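Side-chain contacts in phosphothreonine lyase ospF (Shigella flexneri, PDB 3I0U), which catalyses, as a type III secreted effector, removal of phosphate from phosphothreonine by a lyase reaction, probably acting on host MAP kinases: residues 146-149 and 150-154; 43-46 and 47-50; 179-182 and 183-186; 11-14 and 15-19. All coordinates share one frame; numbering follows the deposited sequence.

Contact 1: 146-149 and 150-154; sequences SALL and LHKIR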
loop_
_atom_site.group_PDB
_atom_site.type_symbol
_atom_site.label_atom_id
_atom_site.label_comp_id
_atom_site.label_asym_id
_atom_site.label_seq_id
_atom_site.Cartn_x
_atom_site.Cartn_y
_atom_site.Cartn_z
ATOM N N SER A 146 13.116 -9.067 3.088
ATOM C CA SER A 146 13.139 -10.098 4.100
ATOM C C SER A 146 11.811 -10.787 4.102
ATOM O O SER A 146 10.816 -10.207 3.708
ATOM C CB SER A 146 13.415 -9.509 5.469
ATOM O OG SER A 146 12.291 -8.830 5.932
ATOM N N ALA A 147 11.797 -12.023 4.577
ATOM C CA ALA A 147 10.568 -12.795 4.686
ATOM C C ALA A 147 9.466 -12.179 5.591
ATOM O O ALA A 147 8.282 -12.380 5.336
ATOM C CB ALA A 147 10.888 -14.183 5.111
ATOM N N LEU A 148 9.875 -11.436 6.623
ATOM C CA LEU A 148 8.961 -10.888 7.608
ATOM C C LEU A 148 8.285 -9.746 6.967
ATOM O O LEU A 148 7.053 -9.603 7.108
ATOM C CB LEU A 148 9.686 -10.316 8.817
ATOM C CG LEU A 148 9.106 -10.387 10.239
ATOM C CD1 LEU A 148 9.687 -9.262 11.036
ATOM C CD2 LEU A 148 7.597 -10.375 10.366
ATOM N N LEU A 149 9.085 -8.929 6.262
ATOM C CA LEU A 149 8.549 -7.781 5.546
ATOM C C LEU A 149 7.461 -8.286 4.616
ATOM O O LEU A 149 6.323 -7.858 4.713
ATOM C CB LEU A 149 9.644 -7.067 4.758
ATOM C CG LEU A 149 9.596 -5.535 4.508
ATOM C CD1 LEU A 149 10.022 -5.237 3.090
ATOM C CD2 LEU A 149 8.239 -4.885 4.769
ATOM N N LEU A 150 7.823 -9.243 3.764
ATOM C CA LEU A 150 6.889 -9.838 2.813
ATOM C C LEU A 150 5.657 -10.456 3.437
ATOM O O LEU A 150 4.574 -10.362 2.871
ATOM C CB LEU A 150 7.576 -10.880 1.948
ATOM C CG LEU A 150 8.683 -10.370 1.038
ATOM C CD1 LEU A 150 9.401 -11.546 0.427
ATOM C CD2 LEU A 150 8.119 -9.438 -0.035
ATOM N N HIS A 151 5.827 -11.071 4.597
ATOM C CA HIS A 151 4.712 -11.572 5.350
ATOM C C HIS A 151 3.852 -10.394 5.791
ATOM O O HIS A 151 2.654 -10.366 5.488
ATOM C CB HIS A 151 5.171 -12.397 6.540
ATOM C CG HIS A 151 4.046 -13.036 7.281
ATOM N ND1 HIS A 151 3.149 -13.893 6.679
ATOM C CD2 HIS A 151 3.656 -12.928 8.571
ATOM C CE1 HIS A 151 2.262 -14.293 7.572
ATOM N NE2 HIS A 151 2.550 -13.725 8.729
ATOM N N LYS A 152 4.471 -9.411 6.452
ATOM C CA LYS A 152 3.779 -8.206 6.895
ATOM C C LYS A 152 2.978 -7.582 5.748
ATOM O O LYS A 152 1.780 -7.359 5.896
ATOM C CB LYS A 152 4.742 -7.204 7.555
ATOM C CG LYS A 152 5.124 -7.548 9.010
ATOM C CD LYS A 152 6.415 -6.898 9.568
ATOM C CE LYS A 152 6.375 -5.370 9.787
ATOM N NZ LYS A 152 5.206 -4.662 10.408
ATOM N N ILE A 153 3.589 -7.396 4.591
ATOM C CA ILE A 153 2.853 -6.866 3.437
ATOM C C ILE A 153 1.671 -7.754 3.016
ATOM O O ILE A 153 0.608 -7.243 2.781
ATOM C CB ILE A 153 3.796 -6.567 2.212
ATOM C CG1 ILE A 153 4.849 -5.508 2.589
ATOM C CG2 ILE A 153 2.989 -6.092 1.023
ATOM C CD1 ILE A 153 6.020 -5.450 1.686
ATOM N N ARG A 154 1.855 -9.082 2.961
ATOM C CA ARG A 154 0.756 -9.994 2.601
ATOM C C ARG A 154 -0.437 -9.822 3.523
ATOM O O ARG A 154 -1.570 -9.659 3.052
ATOM C CB ARG A 154 1.178 -11.414 2.712
ATOM C CG ARG A 154 1.560 -12.093 1.449
ATOM C CD ARG A 154 1.745 -13.571 1.756
ATOM N NE ARG A 154 1.016 -14.318 0.741
ATOM C CZ ARG A 154 0.351 -15.454 0.938
ATOM N NH1 ARG A 154 0.296 -16.023 2.151
ATOM N NH2 ARG A 154 -0.291 -16.020 -0.083
#
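Leu149 and Ile153 pack one turn apart at the start of helix 147-166, whose N terminus is closed by an N-cap serine, Ser146. Their methyl ends make the apolar contact, Leu149 CD2 lying 3.8 Å from Ile153 CD1 as the two branched chains cross at a slant. Ile153 reaches back to the preceding turn with CG1 anti to the carbonyl carbon (chi1 -61°), which sends the CG1-CD1 arm toward the N-terminal end of the helix. On the more exposed side, Leu148 CD2 rests 3.8 Å from Lys152 CD, so the leucine meets only the aliphatic part of the lysine. The lysine chain bends at chi3 and again at chi4, and NZ makes a weak hydrogen bond with Tyr28 OH.

Beneath these side chains run the i to i+4 backbone bonds: Ser146 O accepts from Leu150 N at 3.1 Å, and Leu149 O accepts from Ile153 N at 2.8 Å. The isobutyl group of Leu150 leans back over the first of these carbonyls, with Leu150 CG 3.4 Å from Ser146 O. Farther out, Leu150 is buried against Ile22 of helix 11-22 and Phe212, Leu215 and Met216 of helix 211-217, while His151 NE2 is hydrogen-bonded to Pro26 O. Asp139 OD2 is the second-shell group that positions the cap by a hydrogen bond with Ser146 OG, and its negative charge near the helix start is probably favourable. That same Ser146 OG accepts from Leu149 N at 3.2 Å, N-H...O angle 161°.

Contact 2: 43-46 and 47-50; sequences CQSF and SVMY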
loop_
_atom_site.group_PDB
_atom_site.type_symbol
_atom_site.label_atom_id
_atom_site.label_comp_id
_atom_site.label_asym_id
_atom_site.label_seq_id
_atom_site.Cartn_x
_atom_site.Cartn_y
_atom_site.Cartn_z
ATOM N N CYS A 43 -6.013 17.092 3.230
ATOM C CA CYS A 43 -6.130 17.925 2.020
ATOM C C CYS A 43 -5.530 19.329 2.156
ATOM O O CYS A 43 -5.208 19.972 1.162
ATOM C CB CYS A 43 -7.568 17.947 1.522
ATOM S SG CYS A 43 -7.979 16.386 0.714
ATOM N N GLN A 44 -5.338 19.763 3.398
ATOM C CA GLN A 44 -4.895 21.104 3.740
ATOM C C GLN A 44 -3.507 21.137 4.327
ATOM O O GLN A 44 -2.849 22.173 4.318
ATOM C CB GLN A 44 -5.884 21.674 4.717
ATOM C CG GLN A 44 -7.224 21.791 4.041
ATOM C CD GLN A 44 -8.361 21.700 4.992
ATOM O OE1 GLN A 44 -8.583 22.599 5.815
ATOM N NE2 GLN A 44 -9.118 20.630 4.882
ATOM N N SER A 45 -3.081 19.984 4.822
ATOM C CA SER A 45 -1.740 19.728 5.328
ATOM C C SER A 45 -0.652 20.068 4.308
ATOM O O SER A 45 -0.194 19.187 3.561
ATOM C CB SER A 45 -1.621 18.230 5.705
ATOM O OG SER A 45 -1.886 17.973 7.080
ATOM N N PHE A 46 -0.241 21.333 4.272
ATOM C CA PHE A 46 0.911 21.711 3.463
ATOM C C PHE A 46 2.116 20.857 3.913
ATOM O O PHE A 46 2.595 20.028 3.136
ATOM C CB PHE A 46 1.182 23.191 3.564
ATOM C CG PHE A 46 0.304 24.059 2.663
ATOM C CD1 PHE A 46 -0.890 23.570 2.102
ATOM C CD2 PHE A 46 0.671 25.413 2.411
ATOM C CE1 PHE A 46 -1.684 24.399 1.297
ATOM C CE2 PHE A 46 -0.118 26.244 1.609
ATOM C CZ PHE A 46 -1.290 25.757 1.050
ATOM N N SER A 47 2.540 20.987 5.174
ATOM C CA SER A 47 3.628 20.151 5.721
ATOM C C SER A 47 3.462 19.950 7.226
ATOM O O SER A 47 3.671 20.884 8.017
ATOM C CB SER A 47 4.999 20.764 5.399
ATOM O OG SER A 47 5.967 19.745 5.203
ATOM N N VAL A 48 3.097 18.728 7.599
ATOM C CA VAL A 48 2.436 18.400 8.877
ATOM C C VAL A 48 2.659 16.891 9.241
ATOM O O VAL A 48 2.424 15.994 8.422
ATOM C CB VAL A 48 0.862 18.699 8.814
ATOM C CG1 VAL A 48 0.136 18.273 10.098
ATOM C CG2 VAL A 48 0.515 20.187 8.485
ATOM N N MET A 49 3.079 16.639 10.482
ATOM C CA MET A 49 3.343 15.306 11.013
ATOM C C MET A 49 2.173 14.716 11.782
ATOM O O MET A 49 1.572 15.405 12.600
ATOM C CB MET A 49 4.541 15.396 11.946
ATOM C CG MET A 49 5.877 15.313 11.237
ATOM S SD MET A 49 6.386 13.584 11.284
ATOM C CE MET A 49 7.560 13.645 12.630
ATOM N N TYR A 50 1.846 13.454 11.505
ATOM C CA TYR A 50 0.826 12.701 12.251
ATOM C C TYR A 50 1.354 11.321 12.393
ATOM O O TYR A 50 1.658 10.688 11.378
ATOM C CB TYR A 50 -0.508 12.540 11.482
ATOM C CG TYR A 50 -1.260 13.805 11.208
ATOM C CD1 TYR A 50 -1.844 14.545 12.256
ATOM C CD2 TYR A 50 -1.410 14.270 9.899
ATOM C CE1 TYR A 50 -2.554 15.738 12.005
ATOM C CE2 TYR A 50 -2.123 15.452 9.621
ATOM C CZ TYR A 50 -2.681 16.190 10.688
ATOM O OH TYR A 50 -3.349 17.365 10.448
#
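Ser45 and Val48 meet by van der Waals contact, with the serine hydroxyl laid against the branch point of the valine. Ser45 OG is 3.3 Å from Val48 CB and 3.6 Å from Val48 CG1, and the second methyl is at a similar distance. The oxygen faces the C-H side of Val48 CB; with CG1 anti to the backbone N (chi1 176°), that side is turned to the serine. The CB of Ser45 adds a more distant apolar touch, 4.0 Å from Val48 CG2.

An aromatic edge supplies the second kind of contact. Ser45 OG lies near the plane of the Tyr50 ring, beside its rim, 3.6 Å from Tyr50 CE2. It meets the CE2-H corner next to the phenol oxygen, Tyr50 OH being 3.7 Å from Ser45 OG, and does not sit over a face.

These touches sit where the chain leaves helix 39-44, turns through Ser45 and Phe46, and enters strand 47-50, an outermost strand of the antiparallel sheet. Strand alternation directs the CB atoms of Val48 and Tyr50 back toward the turn and that of Met49 away. Val48 is joined by backbone hydrogen bonds to Ile55 of the next strand, 53-56, and Ile55 also touches the side chains of Ser45 and Tyr50.

Polar bonding plays no part between the two segments themselves, across which no hydrogen bond forms. The buried hydroxyl has a partner just upstream, since Ser45 OG makes a weak hydrogen bond with Asp41 O. Phe46, by contrast, carries its ring away from the strand to an exposed position, where it touches a crystal neighbour.

Contact 3: 179-182 and 183-186; sequences VRPE and DWKY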
loop_
_atom_site.group_PDB
_atom_site.type_symbol
_atom_site.label_atom_id
_atom_site.label_comp_id
_atom_site.label_asym_id
_atom_site.label_seq_id
_atom_site.Cartn_x
_atom_site.Cartn_y
_atom_site.Cartn_z
ATOM N N VAL A 179 -1.875 -5.948 -12.116
ATOM C CA VAL A 179 -2.380 -7.320 -11.953
ATOM C C VAL A 179 -2.955 -7.525 -10.556
ATOM O O VAL A 179 -2.553 -6.866 -9.591
ATOM C CB VAL A 179 -1.325 -8.446 -12.296
ATOM C CG1 VAL A 179 -0.866 -8.339 -13.739
ATOM C CG2 VAL A 179 -0.116 -8.453 -11.347
ATOM N N ARG A 180 -3.917 -8.425 -10.470
ATOM C CA ARG A 180 -4.530 -8.793 -9.204
ATOM C C ARG A 180 -5.097 -10.189 -9.336
ATOM O O ARG A 180 -5.516 -10.586 -10.423
ATOM C CB ARG A 180 -5.635 -7.813 -8.778
ATOM C CG ARG A 180 -6.569 -7.329 -9.873
ATOM C CD ARG A 180 -7.706 -6.413 -9.301
ATOM N NE ARG A 180 -8.805 -7.258 -8.854
ATOM C CZ ARG A 180 -9.778 -7.728 -9.650
ATOM N NH1 ARG A 180 -10.725 -8.545 -9.168
ATOM N NH2 ARG A 180 -9.829 -7.376 -10.932
ATOM N N PRO A 181 -5.119 -10.945 -8.224
ATOM C CA PRO A 181 -5.900 -12.171 -8.247
ATOM C C PRO A 181 -7.376 -11.841 -8.086
ATOM O O PRO A 181 -7.749 -10.693 -7.716
ATOM C CB PRO A 181 -5.383 -12.924 -7.031
ATOM C CG PRO A 181 -5.030 -11.859 -6.076
ATOM C CD PRO A 181 -4.463 -10.751 -6.919
ATOM N N GLU A 182 -8.220 -12.833 -8.345
ATOM C CA GLU A 182 -9.663 -12.595 -8.362
ATOM C C GLU A 182 -10.221 -12.317 -6.960
ATOM O O GLU A 182 -11.225 -11.620 -6.821
ATOM C CB GLU A 182 -10.413 -13.727 -9.111
ATOM C CG GLU A 182 -11.581 -13.232 -10.026
ATOM C CD GLU A 182 -11.130 -12.479 -11.311
ATOM O OE1 GLU A 182 -11.370 -13.010 -12.427
ATOM O OE2 GLU A 182 -10.567 -11.356 -11.216
ATOM N N ASP A 183 -9.528 -12.807 -5.927
ATOM C CA ASP A 183 -9.917 -12.526 -4.537
ATOM C C ASP A 183 -9.473 -11.158 -4.000
ATOM O O ASP A 183 -9.730 -10.853 -2.825
ATOM C CB ASP A 183 -9.497 -13.668 -3.587
ATOM C CG ASP A 183 -7.998 -13.949 -3.616
ATOM O OD1 ASP A 183 -7.227 -13.180 -2.994
ATOM O OD2 ASP A 183 -7.580 -14.956 -4.241
ATOM N N TRP A 184 -8.809 -10.331 -4.818
ATOM C CA TRP A 184 -8.632 -8.934 -4.424
ATOM C C TRP A 184 -9.680 -8.145 -5.126
ATOM O O TRP A 184 -9.806 -8.213 -6.353
ATOM C CB TRP A 184 -7.280 -8.365 -4.762
ATOM C CG TRP A 184 -6.127 -8.999 -4.104
ATOM C CD1 TRP A 184 -6.129 -10.005 -3.139
ATOM C CD2 TRP A 184 -4.762 -8.674 -4.329
ATOM N NE1 TRP A 184 -4.852 -10.330 -2.794
ATOM C CE2 TRP A 184 -3.985 -9.535 -3.503
ATOM C CE3 TRP A 184 -4.108 -7.758 -5.175
ATOM C CZ2 TRP A 184 -2.582 -9.496 -3.492
ATOM C CZ3 TRP A 184 -2.714 -7.730 -5.174
ATOM C CH2 TRP A 184 -1.967 -8.593 -4.332
ATOM N N LYS A 185 -10.457 -7.410 -4.336
ATOM C CA LYS A 185 -11.559 -6.621 -4.872
ATOM C C LYS A 185 -11.202 -5.142 -5.002
ATOM O O LYS A 185 -11.778 -4.435 -5.831
ATOM C CB LYS A 185 -12.859 -6.888 -4.109
ATOM C CG LYS A 185 -13.438 -8.315 -4.434
ATOM C CD LYS A 185 -14.751 -8.730 -3.683
ATOM C CE LYS A 185 -15.984 -7.807 -4.070
ATOM N NZ LYS A 185 -17.313 -8.524 -4.062
ATOM N N TYR A 186 -10.198 -4.705 -4.243
ATOM C CA TYR A 186 -9.811 -3.299 -4.198
ATOM C C TYR A 186 -8.329 -3.109 -4.546
ATOM O O TYR A 186 -7.968 -2.136 -5.208
ATOM C CB TYR A 186 -10.088 -2.718 -2.810
ATOM C CG TYR A 186 -11.488 -2.955 -2.298
ATOM C CD1 TYR A 186 -12.497 -2.057 -2.580
ATOM C CD2 TYR A 186 -11.804 -4.101 -1.517
ATOM C CE1 TYR A 186 -13.783 -2.261 -2.133
ATOM C CE2 TYR A 186 -13.095 -4.320 -1.068
ATOM C CZ TYR A 186 -14.080 -3.383 -1.366
ATOM O OH TYR A 186 -15.363 -3.570 -0.909
#
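Pro181 to Trp184 form a type I beta turn, closed by Trp184 N donating to Pro181 O at 3.1 Å, with the donor standing well above the carbonyl plane. The proline ring lies over one face of the indole. Pro181 CG is 3.4 Å from the centroid of the five-membered ring and only 1° off its normal, a CH-pi contact, while Pro181 CD sits 3.3 Å from Trp184 CD2 at the junction of the two rings. A chi1 of -63° sets Trp184 CG beside the backbone N, bringing the indole back under the proline. Ile157 of helix 147-166 and Ile217 of helix 211-217 also pack on the tryptophan.

Arg180 spans the turn and grips a single backbone oxygen side-on: Arg180 NE donates to Trp184 O at 2.9 Å and Arg180 NH1 to Trp184 O at 3.0 Å. The oxygen lies at the edge of the guanidinium, close to its plane, and the NH1 bond is the more nearly end-on to the carbonyl. A bend at chi3 (-86°) turns the guanidinium toward this oxygen. Glu182 OE2, 3.5 Å from Arg180 NH1, adds a salt bridge of charge alone, being well out of that plane, and Tyr174 makes a cation-pi contact with Arg180.

A molecule of 2-methyl-2,4-pentanediol, probably from the crystallisation liquor, is hydrogen-bonded to Trp184 NE1 and weakly to Asp183 OD1. With two donors of a cationic group on its oxygen, the Trp184-Lys185 peptide is probably polarised, which would favour the hydrogen bond from Lys185 N to Glu161 OE2.

Contact 4: 11-14 and 15-19; sequences LKNN and FNILY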
loop_
_atom_site.group_PDB
_atom_site.type_symbol
_atom_site.label_atom_id
_atom_site.label_comp_id
_atom_site.label_asym_id
_atom_site.label_seq_id
_atom_site.Cartn_x
_atom_site.Cartn_y
_atom_site.Cartn_z
ATOM N N LEU A 11 18.065 -18.777 -8.316
ATOM C CA LEU A 11 16.869 -17.979 -8.101
ATOM C C LEU A 11 15.652 -18.718 -7.563
ATOM O O LEU A 11 14.926 -18.167 -6.703
ATOM C CB LEU A 11 16.460 -17.313 -9.409
ATOM C CG LEU A 11 16.467 -15.785 -9.520
ATOM C CD1 LEU A 11 17.798 -15.325 -10.112
ATOM C CD2 LEU A 11 15.339 -15.375 -10.407
ATOM N N LYS A 12 15.425 -19.923 -8.113
ATOM C CA LYS A 12 14.304 -20.803 -7.749
ATOM C C LYS A 12 14.383 -21.179 -6.286
ATOM O O LYS A 12 13.390 -21.090 -5.568
ATOM C CB LYS A 12 14.276 -22.080 -8.602
ATOM C CG LYS A 12 13.669 -21.914 -9.990
ATOM C CD LYS A 12 12.791 -23.112 -10.344
ATOM C CE LYS A 12 12.981 -23.549 -11.780
ATOM N NZ LYS A 12 14.148 -24.437 -11.858
ATOM N N ASN A 13 15.583 -21.570 -5.860
ATOM C CA ASN A 13 15.863 -21.886 -4.468
ATOM C C ASN A 13 15.712 -20.680 -3.527
ATOM O O ASN A 13 15.100 -20.807 -2.453
ATOM C CB ASN A 13 17.244 -22.540 -4.305
ATOM C CG ASN A 13 17.360 -23.304 -2.997
ATOM O OD1 ASN A 13 16.320 -23.560 -2.345
ATOM N ND2 ASN A 13 18.619 -23.669 -2.601
ATOM N N ASN A 14 16.221 -19.516 -3.934
ATOM C CA ASN A 14 16.096 -18.296 -3.100
ATOM C C ASN A 14 14.695 -17.744 -2.999
ATOM O O ASN A 14 14.354 -17.102 -2.014
ATOM C CB ASN A 14 17.058 -17.214 -3.569
ATOM C CG ASN A 14 18.491 -17.726 -3.641
ATOM O OD1 ASN A 14 18.899 -18.637 -2.896
ATOM N ND2 ASN A 14 19.259 -17.159 -4.558
ATOM N N PHE A 15 13.907 -18.011 -4.036
ATOM C CA PHE A 15 12.470 -17.802 -4.020
ATOM C C PHE A 15 11.805 -18.746 -3.019
ATOM O O PHE A 15 11.009 -18.301 -2.192
ATOM C CB PHE A 15 11.897 -18.031 -5.419
ATOM C CG PHE A 15 10.428 -17.831 -5.507
ATOM C CD1 PHE A 15 9.919 -16.576 -5.744
ATOM C CD2 PHE A 15 9.541 -18.903 -5.360
ATOM C CE1 PHE A 15 8.550 -16.374 -5.823
ATOM C CE2 PHE A 15 8.161 -18.710 -5.436
ATOM C CZ PHE A 15 7.670 -17.449 -5.659
ATOM N N ASN A 16 12.129 -20.037 -3.100
ATOM C CA ASN A 16 11.497 -21.031 -2.237
ATOM C C ASN A 16 11.916 -20.865 -0.790
ATOM O O ASN A 16 11.125 -21.194 0.113
ATOM C CB ASN A 16 11.771 -22.467 -2.710
ATOM C CG ASN A 16 11.166 -22.780 -4.085
ATOM O OD1 ASN A 16 10.405 -21.982 -4.654
ATOM N ND2 ASN A 16 11.522 -23.941 -4.630
ATOM N N ILE A 17 13.144 -20.353 -0.589
ATOM C CA ILE A 17 13.656 -19.975 0.735
ATOM C C ILE A 17 12.711 -18.945 1.361
ATOM O O ILE A 17 12.230 -19.133 2.494
ATOM C CB ILE A 17 15.137 -19.461 0.675
ATOM C CG1 ILE A 17 16.101 -20.648 0.658
ATOM C CG2 ILE A 17 15.500 -18.580 1.893
ATOM C CD1 ILE A 17 17.439 -20.408 -0.079
ATOM N N LEU A 18 12.418 -17.899 0.593
ATOM C CA LEU A 18 11.484 -16.864 1.010
ATOM C C LEU A 18 10.078 -17.409 1.220
ATOM O O LEU A 18 9.487 -17.132 2.268
ATOM C CB LEU A 18 11.481 -15.695 0.012
ATOM C CG LEU A 18 12.729 -14.782 -0.022
ATOM C CD1 LEU A 18 12.564 -13.620 -1.015
ATOM C CD2 LEU A 18 13.109 -14.246 1.381
ATOM N N TYR A 19 9.597 -18.225 0.265
ATOM C CA TYR A 19 8.202 -18.704 0.207
ATOM C C TYR A 19 7.817 -19.500 1.431
ATOM O O TYR A 19 6.800 -19.212 2.073
ATOM C CB TYR A 19 7.939 -19.540 -1.062
ATOM C CG TYR A 19 6.498 -20.020 -1.228
ATOM C CD1 TYR A 19 5.479 -19.135 -1.646
ATOM C CD2 TYR A 19 6.150 -21.354 -0.957
ATOM C CE1 TYR A 19 4.141 -19.569 -1.788
ATOM C CE2 TYR A 19 4.832 -21.808 -1.099
ATOM C CZ TYR A 19 3.836 -20.915 -1.528
ATOM O OH TYR A 19 2.534 -21.360 -1.670
#
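Ile17 packs back on Asn13 and Asn14, one turn earlier in helix 11-22, the N-terminal helix of the modelled chain. The denser part of the contact is around the backbone. Ile17 N donates to Asn13 O at 2.7 Å, and Phe15 N to Leu11 O at 2.9 Å, the usual i to i+4 bonds. The bond from Leu18 N to Asn14 O, at 3.3 Å, is weak. The ethyl arm of Ile17 lies over the same turn, with Ile17 CG1 3.3 Å from Asn13 O. Here a chi1 of -82° lays CG1 beside the isoleucine's backbone N and directs CD1 toward the N-terminal end of the helix.

On the solvent side the side chains meet more loosely. Asn14 and Ile17 run side by side, pointing the same way, and Asn14 OD1 comes to 3.6 Å of Ile17 CD1. Asn13 passes the same methyl at a slant, its OD1 4.0 Å from Ile17 CD1. A methyl beside two amide oxygens gives only van der Waals contact, and no side-chain hydrogen bond joins the two segments here. Lys12 and Asn13 are exposed and touch a crystal neighbour.

The protein-facing side is carried by Phe15 and Tyr19, which rest on Leu215 of helix 211-217; Arg214 also touches Phe15. Phe15 swings its ring out through a CG trans to its N (chi1 -180°). The next amide in the chain borders that ring in its plane, Asn16 OD1 lying at the edge 3.3 Å from Phe15 CD2.

How the contacts relate
From the N terminus the order is contact 4, contact 2, contact 1, contact 3. Each lies within one continuous stretch, so they follow in series, none nesting in or crossing another, and none closes a long loop. Contact 4 belongs to helix 11-22, contact 2 to the passage from helix 39-44 into an outermost strand of the sheet, contact 1 to the start of helix 147-166, and contact 3 to the loop before strand 187-191, the other outermost strand. Contacts 4 and 1 touch, Leu18 CD1 lying 4.0 Å from Leu150 CD1. Helix 211-217 packs on contacts 1, 3 and 4. Contact 2 stands apart, its centre about 29 Å from that of contact 1.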